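Local coordinates for protein dTDP-4-dehydrorhamnose 3,5-epimerase (PDB 2B9U) that probably catalyses the epimerization at C3' and C5' of dTDP-4-dehydro-6-deoxyglucose to give dTDP-4-dehydro-beta-L-rhamnose, a step in dTDP-L-rhamnose biosynthesis, at residues 59-73 with 110-122. Residues are numbered along the deposited sequence; the frame is centred on the assembly and turned at random.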
# COMPACT_ATOMS: atom_id res chain seq x y z
N GLY A 59 13.04 12.38 -7.89
CA GLY A 59 13.37 13.18 -6.71
C GLY A 59 14.10 14.47 -7.05
O GLY A 59 14.32 14.77 -8.22
N LEU A 60 14.51 15.25 -6.04
CA LEU A 60 14.28 14.92 -4.63
C LEU A 60 13.15 15.84 -4.13
O LEU A 60 13.33 17.06 -4.03
CB LEU A 60 15.58 15.10 -3.82
CG LEU A 60 16.89 14.54 -4.40
CD1 LEU A 60 18.12 14.89 -3.54
CD2 LEU A 60 16.80 13.04 -4.57
N HIS A 61 12.00 15.25 -3.85
CA HIS A 61 10.77 16.00 -3.64
C HIS A 61 10.38 16.22 -2.19
O HIS A 61 10.62 15.36 -1.34
CB HIS A 61 9.60 15.31 -4.32
CG HIS A 61 9.82 15.03 -5.77
ND1 HIS A 61 9.50 13.82 -6.34
CD2 HIS A 61 10.32 15.79 -6.76
CE1 HIS A 61 9.78 13.85 -7.63
NE2 HIS A 61 10.28 15.04 -7.91
N TYR A 62 9.78 17.38 -1.93
CA TYR A 62 9.16 17.70 -0.65
C TYR A 62 8.04 18.74 -0.87
O TYR A 62 8.05 19.48 -1.85
CB TYR A 62 10.19 18.22 0.37
CG TYR A 62 11.06 19.36 -0.14
CD1 TYR A 62 12.11 19.12 -1.02
CD2 TYR A 62 10.83 20.67 0.27
CE1 TYR A 62 12.91 20.15 -1.49
CE2 TYR A 62 11.63 21.72 -0.21
CZ TYR A 62 12.67 21.43 -1.08
OH TYR A 62 13.47 22.43 -1.57
N GLN A 63 7.07 18.77 0.04
CA GLN A 63 6.07 19.83 0.07
C GLN A 63 6.39 20.78 1.22
O GLN A 63 6.66 20.34 2.33
CB GLN A 63 4.65 19.27 0.17
CG GLN A 63 3.94 19.17 -1.18
CD GLN A 63 2.62 18.41 -1.17
OE1 GLN A 63 2.21 17.88 -2.21
NE2 GLN A 63 1.95 18.34 -0.02
N ARG A 64 6.40 22.08 0.94
CA ARG A 64 6.72 23.07 1.96
C ARG A 64 5.56 23.28 2.94
O ARG A 64 4.41 22.98 2.62
CB ARG A 64 7.18 24.40 1.34
CG ARG A 64 6.28 24.93 0.24
CD ARG A 64 6.61 26.36 -0.18
NE ARG A 64 5.59 26.90 -1.08
CZ ARG A 64 4.41 27.38 -0.70
NH1 ARG A 64 4.05 27.40 0.58
NH2 ARG A 64 3.57 27.85 -1.62
N THR A 65 5.89 23.77 4.13
CA THR A 65 4.92 24.18 5.14
C THR A 65 3.91 25.19 4.52
O THR A 65 4.31 26.06 3.75
CB THR A 65 5.70 24.73 6.37
OG1 THR A 65 5.90 23.67 7.31
CG2 THR A 65 5.00 25.90 7.05
N PRO A 66 2.60 25.07 4.83
CA PRO A 66 1.86 24.25 5.79
C PRO A 66 1.28 22.97 5.18
O PRO A 66 0.27 22.45 5.67
CB PRO A 66 0.70 25.18 6.16
CG PRO A 66 0.38 25.88 4.88
CD PRO A 66 1.68 25.94 4.07
N LYS A 67 1.91 22.49 4.11
CA LYS A 67 1.48 21.28 3.42
C LYS A 67 2.62 20.26 3.36
O LYS A 67 2.75 19.51 2.39
CB LYS A 67 0.98 21.63 2.01
CG LYS A 67 -0.31 22.43 1.99
CD LYS A 67 -1.51 21.57 2.28
CE LYS A 67 -2.78 22.41 2.41
NZ LYS A 67 -4.01 21.55 2.55
N GLU A 68 3.43 20.25 4.41
CA GLU A 68 4.53 19.31 4.56
C GLU A 68 4.03 17.87 4.72
O GLU A 68 2.92 17.63 5.20
CB GLU A 68 5.43 19.72 5.73
CG GLU A 68 4.85 19.52 7.15
CD GLU A 68 3.70 20.46 7.51
OE1 GLU A 68 3.49 21.48 6.83
OE2 GLU A 68 3.00 20.15 8.50
N GLN A 69 4.85 16.91 4.31
CA GLN A 69 4.46 15.52 4.30
C GLN A 69 5.53 14.64 4.94
O GLN A 69 6.72 14.87 4.74
CB GLN A 69 4.20 15.05 2.86
CG GLN A 69 3.00 15.66 2.17
CD GLN A 69 2.88 15.28 0.70
OE1 GLN A 69 1.78 14.99 0.21
NE2 GLN A 69 4.00 15.28 -0.02
N GLY A 70 5.09 13.66 5.71
CA GLY A 70 5.90 12.51 6.04
C GLY A 70 5.64 11.41 5.03
O GLY A 70 4.60 11.43 4.37
N LYS A 71 6.58 10.48 4.90
CA LYS A 71 6.52 9.42 3.88
C LYS A 71 7.07 8.10 4.42
O LYS A 71 8.15 8.06 5.03
CB LYS A 71 7.32 9.83 2.63
CG LYS A 71 6.76 11.08 1.90
CD LYS A 71 7.62 11.49 0.75
CE LYS A 71 7.32 12.93 0.32
NZ LYS A 71 8.38 13.48 -0.60
N ILE A 72 6.31 7.02 4.20
CA ILE A 72 6.78 5.67 4.45
C ILE A 72 6.91 5.01 3.08
O ILE A 72 5.93 4.88 2.35
CB ILE A 72 5.79 4.83 5.31
CG1 ILE A 72 5.34 5.62 6.54
CG2 ILE A 72 6.43 3.51 5.71
CD1 ILE A 72 4.15 4.98 7.27
N ILE A 73 8.15 4.64 2.74
CA ILE A 73 8.47 4.12 1.43
C ILE A 73 8.63 2.60 1.52
O ILE A 73 9.35 2.09 2.38
CB ILE A 73 9.80 4.74 0.89
CG1 ILE A 73 9.76 6.28 0.95
CG2 ILE A 73 10.15 4.18 -0.49
CD1 ILE A 73 8.57 6.98 0.17
N LEU A 110 11.27 2.78 4.91
CA LEU A 110 11.89 3.97 5.47
C LEU A 110 10.78 4.95 5.79
O LEU A 110 9.99 5.31 4.88
CB LEU A 110 12.77 4.65 4.43
CG LEU A 110 14.28 4.86 4.52
CD1 LEU A 110 14.56 6.24 3.94
CD2 LEU A 110 14.83 4.74 5.94
N TRP A 111 10.74 5.38 7.04
CA TRP A 111 9.91 6.52 7.44
C TRP A 111 10.74 7.79 7.35
O TRP A 111 11.84 7.89 7.94
CB TRP A 111 9.34 6.34 8.84
CG TRP A 111 8.98 7.65 9.56
CD1 TRP A 111 9.65 8.21 10.61
CD2 TRP A 111 7.87 8.53 9.27
NE1 TRP A 111 9.04 9.38 11.00
CE2 TRP A 111 7.95 9.60 10.18
CE3 TRP A 111 6.84 8.52 8.32
CZ2 TRP A 111 7.01 10.64 10.20
CZ3 TRP A 111 5.91 9.57 8.33
CH2 TRP A 111 6.01 10.62 9.26
N ILE A 112 10.21 8.74 6.59
CA ILE A 112 10.84 10.02 6.31
C ILE A 112 9.90 11.16 6.77
O ILE A 112 8.92 11.48 6.08
CB ILE A 112 11.15 10.20 4.80
CG1 ILE A 112 11.90 8.99 4.21
CG2 ILE A 112 11.91 11.54 4.56
CD1 ILE A 112 12.08 9.06 2.72
N PRO A 113 10.22 11.77 7.92
CA PRO A 113 9.40 12.85 8.50
C PRO A 113 9.45 14.12 7.65
O PRO A 113 10.29 14.21 6.76
CB PRO A 113 10.07 13.09 9.87
CG PRO A 113 11.45 12.60 9.73
CD PRO A 113 11.42 11.48 8.72
N PRO A 114 8.52 15.08 7.88
CA PRO A 114 8.61 16.37 7.16
C PRO A 114 9.95 17.09 7.35
O PRO A 114 10.60 16.93 8.38
CB PRO A 114 7.48 17.20 7.77
CG PRO A 114 6.51 16.22 8.31
CD PRO A 114 7.33 15.03 8.75
N GLY A 115 10.34 17.89 6.37
CA GLY A 115 11.62 18.59 6.41
C GLY A 115 12.73 17.94 5.61
O GLY A 115 13.85 18.44 5.61
N PHE A 116 12.42 16.81 4.94
CA PHE A 116 13.38 16.11 4.07
C PHE A 116 12.93 16.09 2.62
O PHE A 116 11.74 16.06 2.35
CB PHE A 116 13.57 14.65 4.52
CG PHE A 116 14.34 14.50 5.79
CD1 PHE A 116 13.72 14.68 7.02
CD2 PHE A 116 15.70 14.17 5.76
CE1 PHE A 116 14.45 14.55 8.21
CE2 PHE A 116 16.43 14.02 6.93
CZ PHE A 116 15.81 14.21 8.16
N ALA A 117 13.89 16.06 1.70
CA ALA A 117 13.62 15.80 0.30
C ALA A 117 13.88 14.32 -0.01
O ALA A 117 14.95 13.80 0.30
CB ALA A 117 14.49 16.69 -0.59
N HIS A 118 12.91 13.66 -0.65
CA HIS A 118 13.01 12.23 -0.93
C HIS A 118 13.26 11.89 -2.41
O HIS A 118 12.64 12.44 -3.30
CB HIS A 118 11.76 11.48 -0.41
CG HIS A 118 11.59 10.10 -0.97
ND1 HIS A 118 10.54 9.75 -1.79
CD2 HIS A 118 12.36 8.99 -0.86
CE1 HIS A 118 10.66 8.49 -2.16
NE2 HIS A 118 11.76 8.00 -1.60
N GLY A 119 14.15 10.96 -2.67
CA GLY A 119 14.31 10.45 -4.01
C GLY A 119 14.82 9.03 -3.98
O GLY A 119 15.17 8.52 -2.92
N PHE A 120 14.84 8.40 -5.15
CA PHE A 120 15.44 7.08 -5.29
C PHE A 120 15.87 6.84 -6.72
O PHE A 120 15.36 7.48 -7.64
CB PHE A 120 14.49 5.96 -4.83
CG PHE A 120 13.23 5.84 -5.66
CD1 PHE A 120 13.19 5.04 -6.81
CD2 PHE A 120 12.07 6.50 -5.27
CE1 PHE A 120 12.03 4.91 -7.55
CE2 PHE A 120 10.90 6.37 -6.02
CZ PHE A 120 10.87 5.59 -7.15
N GLN A 121 16.82 5.92 -6.89
CA GLN A 121 17.05 5.29 -8.18
C GLN A 121 16.58 3.83 -8.17
O GLN A 121 16.87 3.07 -7.23
CB GLN A 121 18.51 5.39 -8.61
CG GLN A 121 18.74 4.84 -10.02
CD GLN A 121 20.12 5.11 -10.55
OE1 GLN A 121 21.13 4.87 -9.88
NE2 GLN A 121 20.19 5.60 -11.78
N ALA A 122 15.83 3.46 -9.20
CA ALA A 122 15.46 2.06 -9.39
C ALA A 122 16.69 1.25 -9.83
O ALA A 122 17.33 1.58 -10.84
CB ALA A 122 14.31 1.93 -10.40
O HOH W 1 8.92 13.50 3.90
O HOH W 2 9.61 16.38 3.66
O HOH W 3 8.18 11.44 -2.83
O HOH W 4 10.01 13.85 1.61
O HOH W 5 8.86 12.12 -2.95
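His61 pairs with His118, and Lys71, Ile72 and Ile73 pair with Ile112, Trp111 and Leu110. These are two antiparallel strand pairings, one in each sheet of the jelly roll, and side chains from one face of each, Ile73 and Lys71 against His118, meet in the interior between the sheets of this cupin-family fold. His61 and His118 form a hydrogen-bonded pair, with N to O distances of 2.9 Å both ways. In the other sheet, Ile112 N reaches Lys71 O at 2.7 Å, nearly straight onto the carbonyl. Ile73 and Leu110 form the next hydrogen-bonded pair.

Ile73 packs against His118 across the gap between the sheets. Ile73 CD1 lies over one face of the imidazole, 3.9 Å from the ring centroid and 29° off its normal, a CH-pi contact. His118 sends its ring into the interior with CG opposite the backbone N (chi1 164°). Asp82 holds the ring through NE2. An alanine in place of His118 would probably leave Ile73 CD1 without its aromatic face and Asp82 without this partner.

Lys71 also spans the interior. Its chain runs extended beyond CG and brings NZ to 3.9 Å from His118 CB. A water 2.8 Å from Lys71 NZ accepts from it and also lies within hydrogen-bonding distance of Phe116 O.

On the other side of the Lys71 strand, Ile72 CG1 meets the edge of the Trp111 ring, 3.7 Å from CE3. Trp111 CH2 lies so close to Gly70 that a beta carbon there would clash. In the sheet of His61 and His118, Ala117 CB packs 3.4 Å from Tyr62 CD1.

Tyr137, predicted to stack on the substrate's thymine, has its side chain about 5 Å from that of Gln69. Strands 126-133 and 12-22 flank the pair 70-75 and 109-112, while strands 79-86 and 142-144 flank the pair 116-122 and 57-63.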